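PDB 3ZMR: xyloglucan-specific endo-beta-1,4-glucanase BoGH5A from Bacteroides ovatus, which hydrolyses internal beta-1,4-glucosidic linkages in the backbone of xyloglucan, with retention of configuration, releasing xyloglucan oligosaccharides. Local coordinates for residues A[273-276]-A[277-280]; A[222-226]-A[227-231]; A[353-357]-A[358-362]. All coordinates share one frame; numbering follows the deposited sequence. Where two conformers were deposited one is given.

Contact 1: A[273-276]-A[277-280]; sequences PTEE and NYRV
T274 and N277 meet where the backbone turns from loop into the first turn of helix 275-293. Three i to i+4 bonds start the helix: Y278 N to T274 O, R279 N to E275 O (2.9 Å) and V280 N to E276 O. T274 is the N-cap, and with N277 it forms a capping box. N277 N donates to T274 OG1 at 3.1 Å. In return, T274 N gives a nearly straight bond (167°) to N277 OD1 at 2.9 Å, from above the amide carbonyl plane. The T274 hydroxyl sits between its own backbone N and carbonyl carbon (chi1 64°), which turns it to N277 N.

P273 packs against the far end of the Y278 side chain, with P273 CB 3.5 Å from Y278 CZ. A water lies in the plane of the Y278 ring at its edge. It bridges Y278 OH (2.7 Å) and P273 O (2.8 Å), tying the ring end to the residue before the cap.

Outside the turn, Y278 stacks on H319 of helix 313-319 and meets Y309 edge-to-face. E276 OE2 accepts from the backbone N of D227, R279 NH1 forms a salt bridge with D227 OD1, and N277 ND2 binds P225 O, so the helix start is joined to the loop leading into helix 227-248.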
loop_
_atom_site.group_PDB
_atom_site.type_symbol
_atom_site.label_atom_id
_atom_site.label_comp_id
_atom_site.label_asym_id
_atom_site.label_seq_id
_atom_site.Cartn_x
_atom_site.Cartn_y
_atom_site.Cartn_z
ATOM N N PRO A 273 12.489 5.594 -11.094
ATOM C CA PRO A 273 13.045 4.909 -9.925
ATOM C C PRO A 273 13.971 3.752 -10.296
ATOM O O PRO A 273 13.832 3.133 -11.369
ATOM C CB PRO A 273 11.786 4.382 -9.198
ATOM C CG PRO A 273 10.721 5.328 -9.625
ATOM C CD PRO A 273 11.017 5.575 -11.076
ATOM N N THR A 274 14.860 3.442 -9.375
ATOM C CA THR A 274 15.896 2.438 -9.586
ATOM C C THR A 274 15.545 1.153 -8.849
ATOM O O THR A 274 14.637 1.144 -8.017
ATOM C CB THR A 274 17.212 2.936 -8.998
ATOM O OG1 THR A 274 17.062 3.070 -7.573
ATOM C CG2 THR A 274 17.615 4.292 -9.608
ATOM N N GLU A 275 16.273 0.080 -9.128
ATOM C CA GLU A 275 16.065 -1.163 -8.411
ATOM C C GLU A 275 16.269 -0.999 -6.895
ATOM O O GLU A 275 15.505 -1.581 -6.081
ATOM C CB GLU A 275 16.890 -2.286 -9.041
ATOM C CG GLU A 275 16.343 -2.761 -10.401
ATOM C CD GLU A 275 14.844 -3.132 -10.417
ATOM O OE1 GLU A 275 14.327 -3.790 -9.477
ATOM O OE2 GLU A 275 14.156 -2.779 -11.402
ATOM N N GLU A 276 17.227 -0.157 -6.508
ATOM C CA GLU A 276 17.428 0.196 -5.103
ATOM C C GLU A 276 16.142 0.816 -4.509
ATOM O O GLU A 276 15.702 0.430 -3.421
ATOM C CB GLU A 276 18.607 1.165 -4.942
ATOM C CG GLU A 276 18.747 1.758 -3.563
ATOM C CD GLU A 276 19.860 2.781 -3.440
ATOM O OE1 GLU A 276 20.245 3.376 -4.460
ATOM O OE2 GLU A 276 20.327 3.029 -2.312
ATOM N N ASN A 277 15.560 1.778 -5.224
ATOM C CA ASN A 277 14.350 2.421 -4.747
ATOM C C ASN A 277 13.195 1.419 -4.528
ATOM O O ASN A 277 12.497 1.461 -3.489
ATOM C CB ASN A 277 13.851 3.495 -5.692
ATOM C CG ASN A 277 14.834 4.640 -5.928
ATOM O OD1 ASN A 277 14.821 5.182 -7.038
ATOM N ND2 ASN A 277 15.618 5.064 -4.920
ATOM N N TYR A 278 12.979 0.519 -5.491
ATOM C CA TYR A 278 11.928 -0.509 -5.325
ATOM C C TYR A 278 12.218 -1.473 -4.180
ATOM O O TYR A 278 11.316 -1.858 -3.433
ATOM C CB TYR A 278 11.650 -1.246 -6.624
ATOM C CG TYR A 278 11.131 -0.369 -7.732
ATOM C CD1 TYR A 278 9.938 0.325 -7.619
ATOM C CD2 TYR A 278 11.860 -0.225 -8.909
ATOM C CE1 TYR A 278 9.478 1.131 -8.640
ATOM C CE2 TYR A 278 11.402 0.568 -9.951
ATOM C CZ TYR A 278 10.214 1.269 -9.795
ATOM O OH TYR A 278 9.704 2.059 -10.813
ATOM N N ARG A 279 13.475 -1.869 -4.033
ATOM C CA ARG A 279 13.862 -2.756 -2.947
ATOM C C ARG A 279 13.590 -2.138 -1.580
ATOM O O ARG A 279 13.011 -2.787 -0.684
ATOM C CB ARG A 279 15.338 -3.183 -3.096
ATOM C CG ARG A 279 15.829 -4.052 -1.940
ATOM C CD ARG A 279 17.174 -4.720 -2.230
ATOM N NE ARG A 279 18.140 -3.756 -2.761
ATOM C CZ ARG A 279 18.738 -2.794 -2.069
ATOM N NH1 ARG A 279 18.520 -2.653 -0.760
ATOM N NH2 ARG A 279 19.592 -1.970 -2.690
ATOM N N VAL A 280 13.978 -0.884 -1.420
ATOM C CA VAL A 280 13.857 -0.234 -0.142
ATOM C C VAL A 280 12.372 0.083 0.144
ATOM O O VAL A 280 11.887 -0.099 1.255
ATOM C CB VAL A 280 14.739 1.027 -0.052
ATOM C CG1 VAL A 280 14.457 1.756 1.246
ATOM C CG2 VAL A 280 16.215 0.650 -0.157
HETATM O O HOH W 1 11.554 2.476 -12.765
#

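Contact 2: A[222-226]-A[227-231]; sequences LNHPV and DANKE
V226 and N229 form the close part of this contact, where a loop runs into helix 227-248. N229 N donates to V226 O at 3.0 Å. The bond is bent (149°), and its donor stands above the carbonyl plane. The two side chains lie side by side and point the same way, with N229 ND2 3.3 Å from V226 CG2. H224 comes to the same amide with its CB, 3.5 Å from N229 ND2. The N229 branch has CG anti to its carbonyl carbon (chi1 -61°), which swings the amide back over the loop. N229 was modelled in two conformers, so this placing holds for one of them.

The loop follows strand 210-214 of the (beta/alpha)8 barrel, the fold of family 5 glycoside hydrolases, and the helix returns along the outside. Two inverse gamma turns, centred on N223 and P225, kink the chain before the helix. N223 is held by N264 and D266.

Toward solvent the packing is looser: V226 CG2 is 4.4 Å from A228 CB, and A228 is exposed. The H224 ring leads away from the helix start, its plane 76° from that of the N229 amide, and the side chain packs on L233 and D267. The D227 carboxylate is taken up by R279, while K230 sends its ammonium group to D234, one turn further along the helix.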
loop_
_atom_site.group_PDB
_atom_site.type_symbol
_atom_site.label_atom_id
_atom_site.label_comp_id
_atom_site.label_asym_id
_atom_site.label_seq_id
_atom_site.Cartn_x
_atom_site.Cartn_y
_atom_site.Cartn_z
ATOM N N LEU A 222 9.396 9.951 4.754
ATOM C CA LEU A 222 9.590 8.564 4.298
ATOM C C LEU A 222 10.114 8.508 2.854
ATOM O O LEU A 222 10.502 7.455 2.362
ATOM C CB LEU A 222 8.299 7.744 4.440
ATOM C CG LEU A 222 8.407 6.232 4.285
ATOM C CD1 LEU A 222 9.436 5.588 5.195
ATOM C CD2 LEU A 222 7.029 5.609 4.471
ATOM N N ASN A 223 10.136 9.657 2.179
ATOM C CA ASN A 223 10.444 9.712 0.755
ATOM C C ASN A 223 11.929 9.721 0.437
ATOM O O ASN A 223 12.433 10.581 -0.303
ATOM C CB ASN A 223 9.734 10.899 0.101
ATOM C CG ASN A 223 8.230 10.716 0.042
ATOM O OD1 ASN A 223 7.714 9.593 0.124
ATOM N ND2 ASN A 223 7.501 11.826 -0.075
ATOM N N HIS A 224 12.620 8.742 1.010
ATOM C CA HIS A 224 14.043 8.517 0.768
ATOM C C HIS A 224 14.344 7.036 0.684
ATOM O O HIS A 224 15.047 6.475 1.548
ATOM C CB HIS A 224 14.895 9.193 1.831
ATOM C CG HIS A 224 14.569 10.636 1.992
ATOM N ND1 HIS A 224 15.058 11.592 1.130
ATOM C CD2 HIS A 224 13.727 11.276 2.839
ATOM C CE1 HIS A 224 14.561 12.774 1.469
ATOM N NE2 HIS A 224 13.749 12.608 2.502
ATOM N N PRO A 225 13.852 6.388 -0.378
ATOM C CA PRO A 225 13.941 4.919 -0.474
ATOM C C PRO A 225 15.301 4.505 -1.045
ATOM O O PRO A 225 15.397 4.042 -2.166
ATOM C CB PRO A 225 12.795 4.570 -1.428
ATOM C CG PRO A 225 12.714 5.754 -2.331
ATOM C CD PRO A 225 13.031 6.946 -1.458
ATOM N N VAL A 226 16.334 4.734 -0.243
ATOM C CA VAL A 226 17.722 4.460 -0.609
ATOM C C VAL A 226 18.408 3.808 0.586
ATOM O O VAL A 226 18.030 4.028 1.744
ATOM C CB VAL A 226 18.485 5.736 -1.046
ATOM C CG1 VAL A 226 17.866 6.346 -2.310
ATOM C CG2 VAL A 226 18.546 6.767 0.058
ATOM N N ASP A 227 19.406 2.994 0.290
ATOM C CA ASP A 227 20.117 2.250 1.324
ATOM C C ASP A 227 20.730 3.154 2.388
ATOM O O ASP A 227 20.782 2.767 3.542
ATOM C CB ASP A 227 21.186 1.349 0.707
ATOM C CG ASP A 227 20.599 0.140 -0.012
ATOM O OD1 ASP A 227 19.690 -0.539 0.513
ATOM O OD2 ASP A 227 21.084 -0.151 -1.114
ATOM N N ALA A 228 21.150 4.368 2.011
ATOM C CA ALA A 228 21.770 5.296 2.971
ATOM C C ALA A 228 20.805 5.754 4.068
ATOM O O ALA A 228 21.223 6.139 5.139
ATOM C CB ALA A 228 22.372 6.495 2.241
ATOM N N ASN A 229 19.506 5.700 3.785
ATOM C CA ASN A 229 18.499 6.130 4.760
ATOM C C ASN A 229 17.605 5.009 5.257
ATOM O O ASN A 229 16.761 5.224 6.130
ATOM C CB ASN A 229 17.648 7.239 4.170
ATOM C CG ASN A 229 18.468 8.447 3.807
ATOM O OD1 ASN A 229 19.262 8.939 4.616
ATOM N ND2 ASN A 229 18.291 8.927 2.591
ATOM N N LYS A 230 17.808 3.796 4.736
ATOM C CA LYS A 230 16.908 2.669 5.044
ATOM C C LYS A 230 16.845 2.345 6.541
ATOM O O LYS A 230 15.755 2.109 7.093
ATOM C CB LYS A 230 17.314 1.424 4.255
ATOM C CG LYS A 230 16.598 0.146 4.644
ATOM C CD LYS A 230 16.962 -1.013 3.709
ATOM C CE LYS A 230 16.609 -2.377 4.286
ATOM N NZ LYS A 230 15.167 -2.507 4.658
ATOM N N GLU A 231 17.999 2.308 7.206
ATOM C CA GLU A 231 18.031 1.920 8.615
ATOM C C GLU A 231 17.187 2.883 9.470
ATOM O O GLU A 231 16.349 2.466 10.282
ATOM C CB GLU A 231 19.482 1.821 9.125
ATOM C CG GLU A 231 19.624 1.217 10.512
ATOM C CD GLU A 231 21.065 0.934 10.906
ATOM O OE1 GLU A 231 21.894 0.606 10.035
ATOM O OE2 GLU A 231 21.354 1.033 12.108
#

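Contact 3: A[353-357]-A[358-362]; sequences KSQWG and AAFAG. With EDO (1,2-ethanediol), chain F.
Q355 and F360 make the side-chain part of this contact. The two cross at about a right angle. Q355 CG lies over one face of the F360 ring, 4.2 Å above its plane and offset toward the rim. The amide passes closer to the root of the ring, with Q355 OE1 3.7 Å from F360 CB. With CG anti to the carbonyl carbon (chi1 -62°), the F360 ring folds back over the preceding residues. Its edge then meets W356 O, which lies in the ring plane, 3.5 Å from F360 CD2. N411 and S415 of helix 406-429 also touch the F360 side chain. An alanine here would remove the ring and would probably leave Q355 CG and W356 O without their packing partner, opening a gap beside helix 406-429.

Hydrogen bonds hold the backbone turn. F360 N donates to G357 O at 3.0 Å, from above the carbonyl plane and somewhat bent (151°). A361 N then donates to A358 O at 3.2 Å. The Q355 amide is fixed from outside, as its OE1 accepts from D364 N. W356 CB leads away from the turn, and the indole donates from NE1 to G369 O.

A 1,2-ethanediol, probably from the crystallisation liquor, donates from O1 to S354 OG at 2.8 Å.

G357 has a positive phi (99°), where a side chain would clash with A358 N and W356 CE3. The i to i+3 bonding is that of a short 3-10 turn, here at A358 and A359 in the long loop between helices 341-344 and 371-379.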
loop_
_atom_site.group_PDB
_atom_site.type_symbol
_atom_site.label_atom_id
_atom_site.label_comp_id
_atom_site.label_asym_id
_atom_site.label_seq_id
_atom_site.Cartn_x
_atom_site.Cartn_y
_atom_site.Cartn_z
ATOM N N LYS A 353 -7.180 20.818 -18.304
ATOM C CA LYS A 353 -8.248 20.473 -19.219
ATOM C C LYS A 353 -9.525 20.377 -18.400
ATOM O O LYS A 353 -9.547 19.701 -17.368
ATOM C CB LYS A 353 -7.959 19.171 -19.929
ATOM C CG LYS A 353 -6.667 19.159 -20.726
ATOM C CD LYS A 353 -6.683 20.153 -21.872
ATOM C CE LYS A 353 -5.439 20.031 -22.740
ATOM N NZ LYS A 353 -5.427 21.122 -23.743
ATOM N N SER A 354 -10.576 21.068 -18.826
ATOM C CA SER A 354 -11.816 21.141 -18.071
ATOM C C SER A 354 -12.809 20.016 -18.405
ATOM O O SER A 354 -13.802 19.839 -17.690
ATOM C CB SER A 354 -12.519 22.508 -18.273
ATOM O OG SER A 354 -12.849 22.673 -19.639
ATOM N N GLN A 355 -12.574 19.322 -19.532
ATOM C CA GLN A 355 -13.507 18.343 -20.063
ATOM C C GLN A 355 -12.856 16.963 -20.122
ATOM O O GLN A 355 -11.626 16.829 -20.084
ATOM C CB GLN A 355 -13.958 18.722 -21.470
ATOM C CG GLN A 355 -14.732 20.036 -21.456
ATOM C CD GLN A 355 -15.052 20.562 -22.845
ATOM O OE1 GLN A 355 -14.665 19.983 -23.866
ATOM N NE2 GLN A 355 -15.742 21.683 -22.887
ATOM N N TRP A 356 -13.716 15.962 -20.214
ATOM C CA TRP A 356 -13.293 14.552 -20.242
ATOM C C TRP A 356 -14.338 13.692 -20.948
ATOM O O TRP A 356 -15.536 13.874 -20.746
ATOM C CB TRP A 356 -13.098 14.026 -18.786
ATOM C CG TRP A 356 -12.704 12.575 -18.821
ATOM C CD1 TRP A 356 -11.413 12.072 -18.939
ATOM C CD2 TRP A 356 -13.579 11.427 -18.880
ATOM N NE1 TRP A 356 -11.443 10.703 -19.052
ATOM C CE2 TRP A 356 -12.749 10.271 -19.015
ATOM C CE3 TRP A 356 -14.977 11.254 -18.830
ATOM C CZ2 TRP A 356 -13.286 8.977 -19.158
ATOM C CZ3 TRP A 356 -15.495 9.972 -18.943
ATOM C CH2 TRP A 356 -14.641 8.838 -19.078
ATOM N N GLY A 357 -13.875 12.734 -21.749
ATOM C CA GLY A 357 -14.711 11.625 -22.182
ATOM C C GLY A 357 -15.296 11.771 -23.580
ATOM O O GLY A 357 -15.184 12.808 -24.224
ATOM N N ALA A 358 -15.935 10.700 -24.020
ATOM C CA ALA A 358 -16.459 10.583 -25.409
ATOM C C ALA A 358 -17.403 11.728 -25.786
ATOM O O ALA A 358 -17.342 12.227 -26.906
ATOM C CB ALA A 358 -17.147 9.240 -25.609
ATOM N N ALA A 359 -18.224 12.159 -24.827
ATOM C CA ALA A 359 -19.200 13.243 -25.049
ATOM C C ALA A 359 -18.534 14.561 -25.450
ATOM O O ALA A 359 -19.168 15.416 -26.088
ATOM C CB ALA A 359 -20.068 13.441 -23.816
ATOM N N PHE A 360 -17.262 14.714 -25.095
ATOM C CA PHE A 360 -16.479 15.925 -25.397
ATOM C C PHE A 360 -15.282 15.733 -26.313
ATOM O O PHE A 360 -14.401 16.594 -26.380
ATOM C CB PHE A 360 -16.047 16.590 -24.089
ATOM C CG PHE A 360 -17.204 17.026 -23.272
ATOM C CD1 PHE A 360 -17.965 18.130 -23.667
ATOM C CD2 PHE A 360 -17.589 16.311 -22.164
ATOM C CE1 PHE A 360 -19.064 18.505 -22.931
ATOM C CE2 PHE A 360 -18.688 16.674 -21.430
ATOM C CZ PHE A 360 -19.433 17.772 -21.820
ATOM N N ALA A 361 -15.238 14.599 -27.015
ATOM C CA ALA A 361 -14.194 14.393 -28.025
ATOM C C ALA A 361 -14.169 15.599 -28.975
ATOM O O ALA A 361 -15.217 16.065 -29.396
ATOM C CB ALA A 361 -14.436 13.102 -28.794
ATOM N N GLY A 362 -12.984 16.148 -29.230
ATOM C CA GLY A 362 -12.818 17.308 -30.144
ATOM C C GLY A 362 -12.829 18.627 -29.380
ATOM O O GLY A 362 -12.598 19.694 -29.949
HETATM C C1 EDO F . -12.293 26.106 -19.325
HETATM O O1 EDO F . -11.795 25.217 -20.340
HETATM C C2 EDO F . -12.529 27.501 -19.910
HETATM O O2 EDO F . -11.263 28.036 -20.303
#

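Overall arrangement
All three contacts lie in the catalytic (beta/alpha)8 barrel. Along the chain they come in series: contact 2, contact 1, then contact 3. Contacts 1 and 2 are neighbours, with centres about 10 Å apart, at the starts of the consecutive long helices 275-293 and 227-248. They touch directly, through side chains of both helix starts, so the two are tied together on the barrel's outer layer. Contact 3 is remote, its centre about 37 Å from that of contact 1 and about 41 Å from that of contact 2. It belongs to a loop that packs on helix 406-429. It lies away from the active site and the substrate-binding residues, whereas P273 of contact 1 is about 12 Å (side chain to side chain) from E262, the probable proton donor.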